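Local atomic coordinates of D-glycero-D-manno-heptose 1-phosphate kinase (Bacteroides thetaiotaomicron, PDB entry 3K85), a protein that probably transfers a phosphate from ATP to a sugar substrate, D-glycero-D-manno-heptose 1-phosphate. Residues M69-I74 / Y85-R90. Residues are numbered along the deposited sequence; the frame is centred on the assembly and turned at random.
Sequences MSQLEI and YNRIIR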
loop_
_atom_site.group_PDB
_atom_site.type_symbol
_atom_site.label_atom_id
_atom_site.label_comp_id
_atom_site.label_asym_id
_atom_site.label_seq_id
_atom_site.Cartn_x
_atom_site.Cartn_y
_atom_site.Cartn_z
HETATM N N MSE A 69 11.353 -40.907 -4.651
HETATM C CA MSE A 69 10.802 -41.047 -6.004
HETATM C C MSE A 69 10.705 -39.707 -6.734
HETATM O O MSE A 69 11.017 -38.664 -6.167
HETATM C CB MSE A 69 9.399 -41.644 -5.934
HETATM C CG MSE A 69 9.301 -42.943 -5.173
HETATM SE SE MSE A 69 7.504 -43.611 -5.274
HETATM C CE MSE A 69 7.015 -43.512 -3.384
ATOM N N SER A 70 10.270 -39.736 -7.991
ATOM C CA SER A 70 10.107 -38.509 -8.762
ATOM C C SER A 70 8.728 -37.948 -8.456
ATOM O O SER A 70 8.510 -36.738 -8.473
ATOM C CB SER A 70 10.220 -38.778 -10.264
ATOM O OG SER A 70 11.559 -38.999 -10.649
ATOM N N GLN A 71 7.792 -38.845 -8.188
ATOM C CA GLN A 71 6.428 -38.448 -7.862
ATOM C C GLN A 71 5.995 -39.283 -6.664
ATOM O O GLN A 71 6.553 -40.352 -6.428
ATOM C CB GLN A 71 5.489 -38.725 -9.040
ATOM C CG GLN A 71 5.744 -37.899 -10.296
ATOM C CD GLN A 71 5.430 -36.426 -10.109
ATOM O OE1 GLN A 71 6.246 -35.666 -9.596
ATOM N NE2 GLN A 71 4.237 -36.021 -10.514
ATOM N N LEU A 72 5.021 -38.793 -5.903
ATOM C CA LEU A 72 4.523 -39.525 -4.746
ATOM C C LEU A 72 3.018 -39.679 -4.842
ATOM O O LEU A 72 2.288 -38.715 -5.052
ATOM C CB LEU A 72 4.881 -38.817 -3.434
ATOM C CG LEU A 72 6.346 -38.836 -2.990
ATOM C CD1 LEU A 72 6.484 -38.073 -1.678
ATOM C CD2 LEU A 72 6.827 -40.266 -2.822
ATOM N N GLU A 73 2.564 -40.909 -4.680
ATOM C CA GLU A 73 1.152 -41.236 -4.754
ATOM C C GLU A 73 0.317 -40.521 -3.694
ATOM O O GLU A 73 0.635 -40.550 -2.511
ATOM C CB GLU A 73 0.987 -42.757 -4.623
ATOM C CG GLU A 73 1.548 -43.371 -3.318
ATOM C CD GLU A 73 3.039 -43.078 -3.059
ATOM O OE1 GLU A 73 3.890 -43.414 -3.918
ATOM O OE2 GLU A 73 3.356 -42.519 -1.980
ATOM N N ILE A 74 -0.759 -39.878 -4.117
ATOM C CA ILE A 74 -1.610 -39.192 -3.166
ATOM C C ILE A 74 -2.441 -40.219 -2.384
ATOM O O ILE A 74 -3.579 -40.522 -2.746
ATOM C CB ILE A 74 -2.529 -38.156 -3.892
ATOM C CG1 ILE A 74 -1.707 -36.936 -4.311
ATOM C CG2 ILE A 74 -3.642 -37.670 -2.969
ATOM C CD1 ILE A 74 -0.518 -37.254 -5.180
ATOM N N TYR A 85 5.564 -31.154 -3.599
ATOM C CA TYR A 85 6.737 -31.878 -4.055
ATOM C C TYR A 85 6.572 -32.399 -5.489
ATOM O O TYR A 85 7.498 -32.308 -6.299
ATOM C CB TYR A 85 7.028 -33.056 -3.130
ATOM C CG TYR A 85 8.151 -33.919 -3.635
ATOM C CD1 TYR A 85 9.468 -33.486 -3.555
ATOM C CD2 TYR A 85 7.894 -35.144 -4.260
ATOM C CE1 TYR A 85 10.507 -34.240 -4.086
ATOM C CE2 TYR A 85 8.928 -35.909 -4.797
ATOM C CZ TYR A 85 10.229 -35.448 -4.710
ATOM O OH TYR A 85 11.264 -36.163 -5.269
ATOM N N ASN A 86 5.403 -32.950 -5.809
ATOM C CA ASN A 86 5.185 -33.483 -7.156
ATOM C C ASN A 86 5.222 -32.375 -8.211
ATOM O O ASN A 86 5.950 -32.470 -9.219
ATOM C CB ASN A 86 3.849 -34.240 -7.230
ATOM C CG ASN A 86 3.870 -35.550 -6.443
ATOM O OD1 ASN A 86 4.923 -36.164 -6.262
ATOM N ND2 ASN A 86 2.704 -35.985 -5.989
ATOM N N ARG A 87 4.439 -31.326 -7.958
ATOM C CA ARG A 87 4.339 -30.175 -8.841
ATOM C C ARG A 87 5.706 -29.571 -9.138
ATOM O O ARG A 87 5.988 -29.226 -10.286
ATOM C CB ARG A 87 3.442 -29.112 -8.203
ATOM C CG ARG A 87 2.857 -28.100 -9.180
ATOM C CD ARG A 87 1.735 -28.722 -10.008
ATOM N NE ARG A 87 0.854 -27.699 -10.566
ATOM C CZ ARG A 87 1.234 -26.841 -11.500
ATOM N NH1 ARG A 87 2.471 -26.904 -11.978
ATOM N NH2 ARG A 87 0.393 -25.907 -11.932
ATOM N N ILE A 88 6.551 -29.442 -8.111
ATOM C CA ILE A 88 7.890 -28.869 -8.284
ATOM C C ILE A 88 8.791 -29.815 -9.070
ATOM O O ILE A 88 9.624 -29.375 -9.874
ATOM C CB ILE A 88 8.592 -28.531 -6.905
ATOM C CG1 ILE A 88 7.839 -27.419 -6.163
ATOM C CG2 ILE A 88 10.019 -28.050 -7.145
ATOM C CD1 ILE A 88 7.704 -26.136 -6.962
ATOM N N ILE A 89 8.644 -31.116 -8.834
ATOM C CA ILE A 89 9.463 -32.085 -9.572
ATOM C C ILE A 89 9.104 -32.019 -11.054
ATOM O O ILE A 89 9.989 -32.067 -11.907
ATOM C CB ILE A 89 9.254 -33.543 -9.073
ATOM C CG1 ILE A 89 9.755 -33.683 -7.631
ATOM C CG2 ILE A 89 10.018 -34.518 -9.979
ATOM C CD1 ILE A 89 11.253 -33.485 -7.477
ATOM N N ARG A 90 7.808 -31.896 -11.347
ATOM C CA ARG A 90 7.335 -31.815 -12.723
ATOM C C ARG A 90 7.706 -30.507 -13.411
ATOM O O ARG A 90 8.410 -30.505 -14.423
ATOM C CB ARG A 90 5.814 -31.971 -12.786
ATOM C CG ARG A 90 5.315 -33.341 -12.416
ATOM C CD ARG A 90 4.011 -33.606 -13.119
ATOM N NE ARG A 90 2.967 -32.680 -12.710
ATOM C CZ ARG A 90 2.344 -32.733 -11.537
ATOM N NH1 ARG A 90 2.664 -33.679 -10.657
ATOM N NH2 ARG A 90 1.394 -31.851 -11.251
#
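In this GHMP kinase fold, a loop leaving strand 62-67 packs along helix 79-91, the helix it leads into, and side chains of the helix bind its backbone. Tyr85 points its CA-to-CB bond toward the loop; its OH donates to Met69 O (2.7 Å), which lies near the ring plane, and also bonds Lys97 N. Leu72 CD1 approaches Tyr85 CD2 at 4.2 Å, while Phe127 of helix 115-131 touches the same tyrosine. At the next residue, buried Asn86 reads both polar groups of a single residue: OD1 accepts from Leu72 N (2.7 Å, 145° at the hydrogen) and ND2 donates to Leu72 O (2.9 Å, 160°). This two-point amide pairing resembles one rung of a β-ladder and suits the extended backbone of Leu72 (phi/psi -126/129). Arg87 and Ile88 face helices 137-151 and 115-131 instead. The CA-to-CB bond of Ile89, one helical turn after Tyr85, again points toward the loop, and its CG2 closes to 3.1 Å from Ser70 O. Arg90 forms a salt bridge through NH2 with Asp151 OD2.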